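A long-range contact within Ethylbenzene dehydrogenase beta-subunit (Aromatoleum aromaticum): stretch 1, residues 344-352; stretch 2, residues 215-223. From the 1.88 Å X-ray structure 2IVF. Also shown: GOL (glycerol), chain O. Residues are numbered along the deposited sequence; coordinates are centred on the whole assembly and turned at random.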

ATOM      1  N   PHE B 344      27.203   6.855   5.890  1.00 20.97           N
ATOM      2  CA  PHE B 344      26.673   6.901   4.500  1.00 22.29           C
ATOM      3  C   PHE B 344      25.515   7.845   4.406  1.00 21.45           C
ATOM      4  O   PHE B 344      24.363   7.446   4.285  1.00 23.44           O
ATOM      5  CB  PHE B 344      26.320   5.502   4.038  1.00 22.13           C
ATOM      6  CG  PHE B 344      27.556   4.653   3.854  1.00 22.37           C
ATOM      7  CD1 PHE B 344      28.229   4.620   2.621  1.00 20.64           C
ATOM      8  CD2 PHE B 344      28.065   3.944   4.920  1.00 22.97           C
ATOM      9  CE1 PHE B 344      29.363   3.855   2.467  1.00 21.03           C
ATOM     10  CE2 PHE B 344      29.218   3.168   4.790  1.00 23.70           C
ATOM     11  CZ  PHE B 344      29.870   3.109   3.563  1.00 22.40           C
ATOM     12  N   THR B 345      25.822   9.117   4.534  1.00 23.45           N
ATOM     13  CA  THR B 345      24.782  10.143   4.706  1.00 24.83           C
ATOM     14  C   THR B 345      24.748  11.161   3.552  1.00 26.71           C
ATOM     15  O   THR B 345      24.082  12.186   3.665  1.00 27.14           O
ATOM     16  CB  THR B 345      24.969  10.951   6.018  1.00 24.94           C
ATOM     17  OG1 THR B 345      26.269  11.540   6.048  1.00 26.48           O
ATOM     18  CG2 THR B 345      24.705  10.059   7.273  1.00 26.12           C
ATOM     19  N   ASN B 346      25.454  10.889   2.459  1.00 25.92           N
ATOM     20  CA  ASN B 346      25.367  11.747   1.305  1.00 25.01           C
ATOM     21  C   ASN B 346      23.961  11.642   0.766  1.00 24.50           C
ATOM     22  O   ASN B 346      23.394  10.582   0.761  1.00 22.53           O
ATOM     23  CB  ASN B 346      26.328  11.304   0.203  1.00 24.78           C
ATOM     24  CG  ASN B 346      26.505  12.364  -0.881  1.00 26.97           C
ATOM     25  OD1 ASN B 346      26.018  13.482  -0.742  1.00 32.10           O
ATOM     26  ND2 ASN B 346      27.232  12.024  -1.962  1.00 27.49           N
ATOM     27  N   ASP B 347      23.419  12.748   0.282  1.00 24.91           N
ATOM     28  CA  ASP B 347      22.102  12.700  -0.375  1.00 24.79           C
ATOM     29  C   ASP B 347      22.270  11.887  -1.653  1.00 24.47           C
ATOM     30  O   ASP B 347      23.365  11.852  -2.215  1.00 24.21           O
ATOM     31  CB  ASP B 347      21.664  14.096  -0.767  1.00 25.79           C
ATOM     32  CG  ASP B 347      21.478  14.998   0.419  1.00 27.39           C
ATOM     33  OD1 ASP B 347      20.639  14.665   1.272  1.00 31.74           O
ATOM     34  OD2 ASP B 347      22.199  16.014   0.477  1.00 32.45           O
ATOM     35  N   PRO B 348      21.195  11.259  -2.127  1.00 24.07           N
ATOM     36  CA  PRO B 348      21.253  10.403  -3.309  1.00 23.59           C
ATOM     37  C   PRO B 348      21.177  11.221  -4.611  1.00 23.59           C
ATOM     38  O   PRO B 348      20.294  11.006  -5.466  1.00 23.79           O
ATOM     39  CB  PRO B 348      20.030   9.523  -3.115  1.00 23.72           C
ATOM     40  CG  PRO B 348      19.012  10.473  -2.513  1.00 23.96           C
ATOM     41  CD  PRO B 348      19.851  11.236  -1.504  1.00 24.46           C
ATOM     42  N   LEU B 349      22.136  12.124  -4.748  1.00 23.16           N
ATOM     43  CA  LEU B 349      22.163  13.154  -5.759  1.00 23.63           C
ATOM     44  C   LEU B 349      23.534  13.251  -6.445  1.00 23.58           C
ATOM     45  O   LEU B 349      23.775  14.160  -7.238  1.00 23.37           O
ATOM     46  CB  LEU B 349      21.784  14.486  -5.109  1.00 24.08           C
ATOM     47  CG  LEU B 349      20.389  14.602  -4.492  1.00 22.13           C
ATOM     48  CD1 LEU B 349      20.294  16.014  -3.810  1.00 22.83           C
ATOM     49  CD2 LEU B 349      19.279  14.399  -5.572  1.00 22.04           C
ATOM     50  N   THR B 350      24.431  12.323  -6.122  1.00 23.96           N
ATOM     51  CA  THR B 350      25.713  12.201  -6.801  1.00 24.88           C
ATOM     52  C   THR B 350      25.693  10.975  -7.703  1.00 25.47           C
ATOM     53  O   THR B 350      25.444   9.853  -7.237  1.00 25.47           O
ATOM     54  CB  THR B 350      26.869  12.107  -5.792  1.00 26.12           C
ATOM     55  OG1 THR B 350      26.865  13.279  -4.972  1.00 26.34           O
ATOM     56  CG2 THR B 350      28.203  12.014  -6.494  1.00 23.22           C
ATOM     57  N   GLN B 351      25.931  11.209  -8.995  1.00 25.71           N
ATOM     58  CA  GLN B 351      25.966  10.172  -9.988  1.00 27.43           C
ATOM     59  C   GLN B 351      27.332   9.509 -10.021  1.00 28.19           C
ATOM     60  O   GLN B 351      28.315  10.061  -9.548  1.00 28.00           O
ATOM     61  CB  GLN B 351      25.712  10.762 -11.373  1.00 27.67           C
ATOM     62  CG  GLN B 351      24.354  11.364 -11.516  1.00 29.89           C
ATOM     63  CD  GLN B 351      24.139  11.928 -12.878  1.00 29.45           C
ATOM     64  OE1 GLN B 351      24.419  11.266 -13.908  1.00 25.13           O
ATOM     65  NE2 GLN B 351      23.645  13.176 -12.919  1.00 31.63           N
ATOM     66  N   SER B 352      27.375   8.332 -10.623  1.00 29.78           N
ATOM     67  CA  SER B 352      28.622   7.617 -10.916  1.00 30.59           C
ATOM     68  C   SER B 352      29.385   8.332 -11.999  1.00 32.76           C
ATOM     69  O   SER B 352      28.754   8.972 -12.855  1.00 32.47           O
ATOM     70  CB  SER B 352      28.297   6.223 -11.415  1.00 31.45           C
ATOM     71  OG  SER B 352      27.679   5.466 -10.401  1.00 31.55           O
ATOM     72  OXT SER B 352      30.635   8.300 -12.025  1.00 34.75           O
TER
HETATM   73  C1  GOL O1353      21.683   8.690   3.295  1.00 33.31           C
HETATM   74  O1  GOL O1353      22.612   8.534   2.170  1.00 24.51           O
HETATM   75  C2  GOL O1353      20.816   9.966   3.522  1.00 32.02           C
HETATM   76  O2  GOL O1353      21.072  10.702   4.721  1.00 37.91           O
HETATM   77  C3  GOL O1353      20.866  11.116   2.567  1.00 31.93           C
HETATM   78  O3  GOL O1353      19.843  11.974   2.977  1.00 30.54           O
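Stretch 2 215-223: YPRIEKGIA

Stretch 2 begins as a helix, passes through a type I turn from Ile218 to Gly221, and leaves as an extended loop. Stretch 1 has no regular helix or strand. The two run broadly in opposite directions overall, though Phe344 and Asn346 lie nearest Gly221 and Ile222 in the same order. Ser352 lies near Pro216 and Phe344 near Gly221, with CA atoms 6.2 and 4.7 Å apart.

Tyr215 makes no contact. Pro216 CB packs 3.6 Å from Ser352 OG, at the C-terminus. The CA-to-CB bond of Arg217 points away, but the end of the side chain comes nearer. Arg217 NH1 lies 4.1 Å from Pro348 CB. Arg217 NE and NH2 both donate hydrogen bonds to Ala223 O, each at 3.0 Å, which ties the helix to the end of the stretch. Ile218 meets the Phe344 ring: Phe344 CE1 is 3.8 Å from Ile218 CB, and Ile218 O lies at the ring edge. Lys220 CG sits 3.9 Å from Thr350 CG2, and Lys220 NZ is 4.3 Å from Ser352 OXT, beyond a salt bridge.

Asn346 binds the turn twice. Asn346 ND2 donates to Lys220 O at 2.9 Å and Asn346 N to Gly221 O at 3.0 Å. Gly221 has phi 77°, a value that favours glycine.

Ile222 CG2 packs 3.9 Å from Pro348 CB, and Ile222 CD1 lies 3.4 Å from Thr350 O. Ala223 CB is 4.1 Å from Phe344 CB. Ala223 N donates to glycerol O1 at 3.1 Å, and that O1 lies 2.6 Å from Asn346 O.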

ATOM      1  N   TYR B 215      26.834  -0.639  -4.781  1.00 22.74           N
ATOM      2  CA  TYR B 215      28.145  -0.062  -4.660  1.00 23.42           C
ATOM      3  C   TYR B 215      28.315   1.263  -5.402  1.00 23.17           C
ATOM      4  O   TYR B 215      29.119   2.080  -4.956  1.00 24.57           O
ATOM      5  CB  TYR B 215      29.276  -1.043  -5.031  1.00 23.63           C
ATOM      6  CG  TYR B 215      29.318  -1.488  -6.480  1.00 24.54           C
ATOM      7  CD1 TYR B 215      29.910  -0.690  -7.462  1.00 26.78           C
ATOM      8  CD2 TYR B 215      28.811  -2.722  -6.875  1.00 24.39           C
ATOM      9  CE1 TYR B 215      29.967  -1.095  -8.788  1.00 23.19           C
ATOM     10  CE2 TYR B 215      28.859  -3.145  -8.238  1.00 24.02           C
ATOM     11  CZ  TYR B 215      29.445  -2.319  -9.175  1.00 24.79           C
ATOM     12  OH  TYR B 215      29.524  -2.687 -10.512  1.00 25.92           O
ATOM     13  N   PRO B 216      27.630   1.463  -6.545  1.00 23.57           N
ATOM     14  CA  PRO B 216      27.734   2.787  -7.184  1.00 24.26           C
ATOM     15  C   PRO B 216      27.314   3.944  -6.238  1.00 23.62           C
ATOM     16  O   PRO B 216      27.849   5.058  -6.293  1.00 22.07           O
ATOM     17  CB  PRO B 216      26.740   2.662  -8.339  1.00 24.22           C
ATOM     18  CG  PRO B 216      26.793   1.221  -8.677  1.00 25.93           C
ATOM     19  CD  PRO B 216      26.738   0.594  -7.340  1.00 23.30           C
ATOM     20  N   ARG B 217      26.369   3.653  -5.370  1.00 23.54           N
ATOM     21  CA  ARG B 217      25.885   4.658  -4.409  1.00 24.22           C
ATOM     22  C   ARG B 217      26.805   4.760  -3.200  1.00 25.04           C
ATOM     23  O   ARG B 217      27.240   5.858  -2.830  1.00 25.27           O
ATOM     24  CB  ARG B 217      24.500   4.288  -3.906  1.00 23.79           C
ATOM     25  CG  ARG B 217      23.425   4.522  -4.928  1.00 23.22           C
ATOM     26  CD  ARG B 217      22.158   3.882  -4.529  1.00 23.99           C
ATOM     27  NE  ARG B 217      21.551   4.385  -3.256  1.00 25.07           N
ATOM     28  CZ  ARG B 217      20.469   5.177  -3.163  1.00 23.93           C
ATOM     29  NH1 ARG B 217      19.830   5.598  -4.226  1.00 26.01           N
ATOM     30  NH2 ARG B 217      19.987   5.529  -1.980  1.00 22.88           N
ATOM     31  N   ILE B 218      27.144   3.604  -2.625  1.00 25.54           N
ATOM     32  CA  ILE B 218      27.957   3.589  -1.435  1.00 25.43           C
ATOM     33  C   ILE B 218      29.375   4.161  -1.695  1.00 25.49           C
ATOM     34  O   ILE B 218      29.934   4.805  -0.841  1.00 24.82           O
ATOM     35  CB  ILE B 218      27.929   2.221  -0.706  1.00 26.90           C
ATOM     36  CG1 ILE B 218      28.849   1.267  -1.343  1.00 27.53           C
ATOM     37  CG2 ILE B 218      26.466   1.662  -0.434  1.00 25.13           C
ATOM     38  CD1 ILE B 218      30.238   1.411  -0.723  1.00 28.57           C
ATOM     39  N   GLU B 219      29.942   3.965  -2.876  1.00 25.59           N
ATOM     40  CA  GLU B 219      31.248   4.554  -3.176  1.00 25.35           C
ATOM     41  C   GLU B 219      31.245   6.096  -3.292  1.00 24.89           C
ATOM     42  O   GLU B 219      32.304   6.732  -3.279  1.00 23.93           O
ATOM     43  CB  GLU B 219      31.817   3.922  -4.431  1.00 25.85           C
ATOM     44  CG  GLU B 219      31.122   4.343  -5.678  1.00 27.38           C
ATOM     45  CD  GLU B 219      31.574   3.507  -6.889  1.00 29.40           C
ATOM     46  OE1 GLU B 219      32.356   2.539  -6.711  1.00 31.20           O
ATOM     47  OE2 GLU B 219      31.104   3.851  -8.000  1.00 35.38           O
ATOM     48  N   LYS B 220      30.056   6.680  -3.419  1.00 23.14           N
ATOM     49  CA  LYS B 220      29.819   8.107  -3.282  1.00 24.77           C
ATOM     50  C   LYS B 220      29.268   8.503  -1.896  1.00 24.38           C
ATOM     51  O   LYS B 220      28.816   9.616  -1.731  1.00 25.13           O
ATOM     52  CB  LYS B 220      28.788   8.567  -4.333  1.00 25.00           C
ATOM     53  CG  LYS B 220      29.130   8.251  -5.798  1.00 26.73           C
ATOM     54  CD  LYS B 220      30.486   8.788  -6.203  1.00 28.39           C
ATOM     55  CE  LYS B 220      30.781   8.488  -7.687  1.00 28.40           C
ATOM     56  NZ  LYS B 220      32.074   9.070  -8.025  1.00 26.00           N
ATOM     57  N   GLY B 221      29.311   7.603  -0.924  1.00 24.07           N
ATOM     58  CA  GLY B 221      28.886   7.915   0.447  1.00 24.05           C
ATOM     59  C   GLY B 221      27.386   7.942   0.611  1.00 24.66           C
ATOM     60  O   GLY B 221      26.884   8.444   1.627  1.00 24.54           O
ATOM     61  N   ILE B 222      26.677   7.399  -0.377  1.00 24.40           N
ATOM     62  CA  ILE B 222      25.192   7.364  -0.397  1.00 23.38           C
ATOM     63  C   ILE B 222      24.762   5.972   0.087  1.00 24.10           C
ATOM     64  O   ILE B 222      25.226   4.968  -0.430  1.00 24.95           O
ATOM     65  CB  ILE B 222      24.604   7.552  -1.797  1.00 22.57           C
ATOM     66  CG1 ILE B 222      25.136   8.829  -2.490  1.00 24.22           C
ATOM     67  CG2 ILE B 222      23.076   7.577  -1.726  1.00 23.75           C
ATOM     68  CD1 ILE B 222      24.774   8.886  -3.999  1.00 22.74           C
ATOM     69  N   ALA B 223      23.912   5.923   1.099  1.00 23.80           N
ATOM     70  CA  ALA B 223      23.453   4.642   1.663  1.00 24.10           C
ATOM     71  C   ALA B 223      22.779   3.806   0.573  1.00 24.24           C
ATOM     72  O   ALA B 223      22.207   4.359  -0.369  1.00 24.64           O
ATOM     73  CB  ALA B 223      22.473   4.932   2.827  1.00 23.95           C
TER